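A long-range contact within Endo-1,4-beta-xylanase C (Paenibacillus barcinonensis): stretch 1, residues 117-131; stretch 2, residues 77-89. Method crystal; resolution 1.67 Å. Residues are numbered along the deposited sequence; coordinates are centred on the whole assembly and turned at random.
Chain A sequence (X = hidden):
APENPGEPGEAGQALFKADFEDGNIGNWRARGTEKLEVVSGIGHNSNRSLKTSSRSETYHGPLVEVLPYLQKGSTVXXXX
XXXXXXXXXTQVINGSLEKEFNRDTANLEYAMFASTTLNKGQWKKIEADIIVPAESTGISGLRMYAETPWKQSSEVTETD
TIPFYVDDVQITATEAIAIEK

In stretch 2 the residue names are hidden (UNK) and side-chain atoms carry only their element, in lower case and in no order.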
# COMPACT_ATOMS: atom_id res chain seq x y z
N THR A 117 4.61 -9.07 10.24
CA THR A 117 4.17 -8.65 11.56
C THR A 117 5.09 -7.51 12.08
O THR A 117 6.27 -7.69 12.20
CB THR A 117 4.17 -9.86 12.58
OG1 THR A 117 3.23 -10.86 12.15
CG2 THR A 117 3.73 -9.38 13.98
N LEU A 118 4.51 -6.37 12.37
CA LEU A 118 5.27 -5.21 12.82
C LEU A 118 5.12 -5.13 14.35
O LEU A 118 4.04 -5.39 14.88
CB LEU A 118 4.78 -3.96 12.21
CG LEU A 118 5.11 -3.80 10.72
CD1 LEU A 118 4.01 -4.45 9.92
CD2 LEU A 118 5.27 -2.37 10.40
N ASN A 119 6.19 -4.74 14.99
CA ASN A 119 6.16 -4.34 16.42
C ASN A 119 5.87 -2.86 16.52
O ASN A 119 6.42 -2.04 15.77
CB ASN A 119 7.51 -4.66 17.05
CG ASN A 119 7.88 -6.15 16.91
OD1 ASN A 119 8.88 -6.49 16.24
ND2 ASN A 119 7.08 -7.01 17.47
N LYS A 120 4.99 -2.49 17.46
CA LYS A 120 4.66 -1.08 17.74
C LYS A 120 5.92 -0.22 17.71
O LYS A 120 6.91 -0.52 18.37
CB LYS A 120 3.96 -1.00 19.12
CG LYS A 120 3.46 0.38 19.49
CD LYS A 120 2.53 0.31 20.72
CE LYS A 120 2.54 1.60 21.49
NZ LYS A 120 1.30 1.70 22.32
N GLY A 121 5.92 0.81 16.88
CA GLY A 121 7.03 1.77 16.78
C GLY A 121 8.25 1.47 15.91
O GLY A 121 9.09 2.34 15.74
N GLN A 122 8.40 0.25 15.42
CA GLN A 122 9.52 -0.09 14.59
C GLN A 122 9.17 -0.23 13.07
O GLN A 122 8.16 -0.82 12.71
CB GLN A 122 10.25 -1.35 15.04
CG GLN A 122 9.57 -2.64 14.77
CD GLN A 122 10.55 -3.83 14.76
OE1 GLN A 122 11.77 -3.69 15.08
NE2 GLN A 122 10.06 -4.99 14.42
N TRP A 123 10.01 0.39 12.25
CA TRP A 123 9.96 0.29 10.78
C TRP A 123 10.39 -1.07 10.27
O TRP A 123 11.43 -1.65 10.71
CB TRP A 123 10.83 1.34 10.14
CG TRP A 123 10.31 2.74 10.31
CD1 TRP A 123 10.67 3.62 11.22
CD2 TRP A 123 9.36 3.40 9.46
NE1 TRP A 123 9.99 4.80 11.07
CE2 TRP A 123 9.17 4.70 9.98
CE3 TRP A 123 8.62 3.00 8.35
CZ2 TRP A 123 8.31 5.61 9.42
CZ3 TRP A 123 7.72 3.90 7.80
CH2 TRP A 123 7.57 5.18 8.29
N LYS A 124 9.58 -1.64 9.33
CA LYS A 124 9.95 -2.90 8.74
C LYS A 124 9.55 -2.95 7.27
O LYS A 124 8.56 -2.32 6.88
CB LYS A 124 9.27 -3.99 9.52
CG LYS A 124 9.88 -5.36 9.35
CD LYS A 124 9.45 -6.21 10.53
CE LYS A 124 9.46 -7.70 10.18
NZ LYS A 124 8.80 -8.47 11.28
N LYS A 125 10.29 -3.70 6.52
CA LYS A 125 10.10 -3.82 5.05
C LYS A 125 9.06 -4.91 4.70
O LYS A 125 9.01 -5.97 5.34
CB LYS A 125 11.42 -4.14 4.41
CG LYS A 125 11.41 -3.98 2.89
CD LYS A 125 12.79 -4.32 2.31
CE LYS A 125 13.18 -3.54 1.09
NZ LYS A 125 14.50 -4.04 0.57
N ILE A 126 8.19 -4.59 3.75
CA ILE A 126 7.29 -5.57 3.13
C ILE A 126 7.73 -5.69 1.65
O ILE A 126 7.84 -4.68 1.00
CB ILE A 126 5.83 -5.10 3.22
CG1 ILE A 126 5.35 -5.04 4.68
CG2 ILE A 126 4.93 -5.97 2.35
CD1 ILE A 126 5.76 -3.82 5.40
N GLU A 127 7.99 -6.90 1.17
CA GLU A 127 8.44 -7.05 -0.20
C GLU A 127 8.03 -8.37 -0.84
O GLU A 127 7.87 -9.39 -0.18
CB GLU A 127 9.95 -6.86 -0.26
CG GLU A 127 10.75 -8.05 0.29
CD GLU A 127 12.25 -7.82 0.16
OE1 GLU A 127 12.69 -7.16 -0.83
OE2 GLU A 127 13.01 -8.31 1.02
N ALA A 128 7.84 -8.35 -2.17
CA ALA A 128 7.67 -9.57 -2.96
C ALA A 128 7.89 -9.29 -4.44
O ALA A 128 7.82 -8.14 -4.90
CB ALA A 128 6.28 -10.15 -2.77
N ASP A 129 8.16 -10.34 -5.19
CA ASP A 129 7.96 -10.28 -6.69
C ASP A 129 6.46 -10.30 -6.96
O ASP A 129 5.68 -11.07 -6.37
CB ASP A 129 8.60 -11.46 -7.40
CG ASP A 129 10.10 -11.35 -7.59
OD1 ASP A 129 10.76 -10.40 -7.15
OD2 ASP A 129 10.62 -12.28 -8.24
N ILE A 130 6.04 -9.51 -7.95
CA ILE A 130 4.67 -9.68 -8.50
C ILE A 130 4.71 -9.81 -10.02
O ILE A 130 5.65 -9.34 -10.69
CB ILE A 130 3.77 -8.51 -8.12
CG1 ILE A 130 4.25 -7.19 -8.72
CG2 ILE A 130 3.64 -8.43 -6.63
CD1 ILE A 130 3.15 -6.33 -9.29
N ILE A 131 3.65 -10.41 -10.56
CA ILE A 131 3.47 -10.57 -11.99
C ILE A 131 2.51 -9.44 -12.43
O ILE A 131 1.45 -9.20 -11.82
CB ILE A 131 2.86 -12.01 -12.25
CG1 ILE A 131 3.94 -13.03 -12.08
CG2 ILE A 131 2.19 -12.11 -13.63
CD1 ILE A 131 3.44 -14.38 -11.69
N UNK A 77 9.79 -6.44 -8.85
CA UNK A 77 9.92 -6.56 -7.40
C UNK A 77 9.39 -5.31 -6.73
O UNK A 77 9.82 -4.22 -7.09
c UNK A 77 11.54 -7.27 -5.59
c UNK A 77 12.07 -6.65 -4.50
c UNK A 77 11.42 -8.66 -3.89
n UNK A 77 11.97 -7.55 -3.45
n UNK A 77 11.15 -8.51 -5.18
c UNK A 77 11.39 -6.80 -7.00
N UNK A 78 8.43 -5.49 -5.83
CA UNK A 78 7.88 -4.36 -5.07
C UNK A 78 8.28 -4.46 -3.62
O UNK A 78 8.15 -5.53 -2.97
c UNK A 78 5.87 -3.06 -4.36
c UNK A 78 4.48 -3.70 -6.80
c UNK A 78 5.92 -4.19 -6.59
c UNK A 78 6.36 -4.27 -5.15
N UNK A 79 8.67 -3.34 -3.09
CA UNK A 79 8.94 -3.20 -1.62
C UNK A 79 8.50 -1.88 -1.06
O UNK A 79 8.31 -0.90 -1.76
o UNK A 79 11.18 -2.31 -2.01
c UNK A 79 10.42 -3.36 -1.37
N UNK A 80 8.31 -1.87 0.28
CA UNK A 80 8.04 -0.63 1.03
C UNK A 80 8.25 -0.87 2.51
O UNK A 80 8.27 -1.99 2.93
c UNK A 80 4.92 -0.54 2.59
c UNK A 80 6.64 -0.06 0.77
c UNK A 80 3.81 -1.21 3.07
c UNK A 80 3.69 -2.48 1.02
c UNK A 80 5.48 -0.85 1.33
c UNK A 80 4.83 -1.82 0.55
c UNK A 80 3.19 -2.17 2.28
N UNK A 81 8.40 0.23 3.25
CA UNK A 81 8.55 0.20 4.72
C UNK A 81 7.35 0.72 5.36
O UNK A 81 6.74 1.69 4.88
c UNK A 81 12.02 -0.32 5.41
c UNK A 81 13.05 -0.71 4.52
c UNK A 81 9.76 1.02 5.13
c UNK A 81 12.05 -0.78 6.71
c UNK A 81 13.15 -1.52 7.13
c UNK A 81 11.59 0.52 3.40
n UNK A 81 12.76 -0.16 3.30
c UNK A 81 14.16 -1.87 6.25
c UNK A 81 11.07 0.42 4.64
c UNK A 81 14.16 -1.45 4.95
N UNK A 82 6.95 0.10 6.47
CA UNK A 82 5.72 0.49 7.17
C UNK A 82 5.99 0.55 8.65
O UNK A 82 6.90 -0.17 9.14
c UNK A 82 4.59 -0.47 6.87
N UNK A 83 5.22 1.39 9.34
CA UNK A 83 5.32 1.59 10.82
C UNK A 83 3.97 2.03 11.37
O UNK A 83 3.23 2.74 10.72
c UNK A 83 6.60 5.42 12.95
c UNK A 83 6.45 2.56 11.15
c UNK A 83 6.77 2.71 12.66
s UNK A 83 5.75 3.95 13.48
N UNK A 84 3.70 1.61 12.65
CA UNK A 84 2.56 2.13 13.41
C UNK A 84 3.07 2.45 14.85
O UNK A 84 3.93 1.82 15.32
c UNK A 84 2.37 -2.27 14.90
c UNK A 84 1.71 -2.19 16.17
c UNK A 84 0.92 -1.13 16.45
c UNK A 84 2.30 -1.18 14.06
c UNK A 84 0.84 -0.03 15.58
c UNK A 84 1.40 1.12 13.40
o UNK A 84 1.79 -3.25 17.04
c UNK A 84 1.50 -0.06 14.36
N UNK A 85 2.48 3.48 15.45
CA UNK A 85 2.89 3.87 16.82
C UNK A 85 1.71 4.17 17.80
O UNK A 85 1.86 5.00 18.68
o UNK A 85 2.13 6.54 16.16
c UNK A 85 3.38 6.31 16.15
c UNK A 85 3.92 5.03 16.76
o UNK A 85 4.21 7.14 15.67
N UNK A 86 0.61 3.44 17.65
CA UNK A 86 -0.44 3.38 18.68
C UNK A 86 -1.23 2.08 18.65
O UNK A 86 -1.35 1.43 17.62
c UNK A 86 -2.26 4.71 17.43
c UNK A 86 -3.15 5.93 17.46
c UNK A 86 -1.34 4.62 18.61
o UNK A 86 -4.38 5.75 17.43
o UNK A 86 -2.61 7.07 17.48
N UNK A 87 -1.77 1.67 19.78
CA UNK A 87 -2.63 0.50 19.83
C UNK A 87 -1.91 -0.78 20.31
O UNK A 87 -1.15 -0.72 21.28
N UNK A 88 -2.10 -1.91 19.60
CA UNK A 88 -1.60 -3.16 20.10
C UNK A 88 -0.09 -3.22 20.07
O UNK A 88 0.57 -2.31 19.54
c UNK A 88 -2.34 -3.41 17.83
c UNK A 88 -2.17 -4.20 19.12
c UNK A 88 -2.76 -2.04 18.29
N UNK A 89 0.44 -4.28 20.65
CA UNK A 89 1.90 -4.50 20.78
C UNK A 89 2.51 -4.99 19.45
O UNK A 89 3.63 -4.65 19.14
c UNK A 89 2.12 -5.57 21.88

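Position 77 carries one carbon and then a five-membered ring of three carbons and two nitrogens; at the ring edge one nitrogen lies 2.8 Å from OD1 of D129 and the other 2.7 Å from OE1 of E127. This is histidine, and both ring nitrogens of H77 donate, ND1 to D129 and NE2 to E127. Two acids two residues apart on one face of a strand thus hold a single ring between them.

Position 78 has four carbons, forked at the first, with one arm two carbons long; the end of that arm lies 3.9 Å from CD1 of I130. It is isoleucine. The backbone of I78 pairs with A128 in both directions, N to O and O to N at 2.9 Å each.

Position 79 holds one carbon and one oxygen, and its CB is 3.7 Å from CB of E127 and 3.7 Å from CE of K125: a serine. S79 faces E127 in a non-hydrogen-bonded pair, where the two CA atoms are 4.1 Å apart.

At position 80, one carbon leads to a six-carbon ring without a hydroxyl, and one face of the ring receives CB of I126, 4.1 Å from the ring centroid: phenylalanine. The backbones of F80 and I126 exchange hydrogen bonds, the shorter from N of I126 to O of F80 at 2.7 Å.

Position 81 shows one carbon and fused five- and six-membered rings of eight carbons and one nitrogen, with CB of K125 3.7 Å from the centroid of the six-membered ring; hence tryptophan. W81 lies flat against its partner, and the lysine contributes an aliphatic surface here.

Position 82 has a lone side-chain carbon, CB, packed 3.8 Å from CD1 of I126 and 4.1 Å from CD2 of L118: alanine. The backbone of A82 is hydrogen-bonded twice with K124.

At position 83, two carbons, a sulfur and a final carbon run unbranched, and CB sits over the W123 ring, 3.5 Å from CD2 of W123: methionine.

Position 84 has one carbon and a six-carbon ring bearing an oxygen, with CA of K120 over the ring face, so tyrosine. O of Y84 accepts from N of G121 at 2.7 Å.

Position 85 has two carbons, the second with two oxygens, and its end leads away from stretch 1: aspartate.

Position 86 has three carbons, the last with two oxygens, and its CA-to-CB bond points away from stretch 1: glutamate.

Position 87 has no side chain, so glycine; a CB on G87 would clash with a side-chain carbon of position 88.

Position 88 has three carbons closing onto the backbone N, proline. O of P88 accepts from OH of Y84 at 2.9 Å.

Position 89 has one carbon, and its backbone O accepts from N of K120 at 3.1 Å: alanine.

The rule is alternation on an antiparallel ladder. Six backbone bonds fix the register from A128 to K124; F80 and A82 pack against I126 on the face that I78 and A128 share, and CD1 of I78 meets CD1 of I130, while H77, S79 and W81 meet D129, E127 and K125 on the other. Beyond the strand, the type II turn from N119 to Q122 is held by Y84 and A89.

Stretch 2, residues 77-89: HISFWAMYDEGPA
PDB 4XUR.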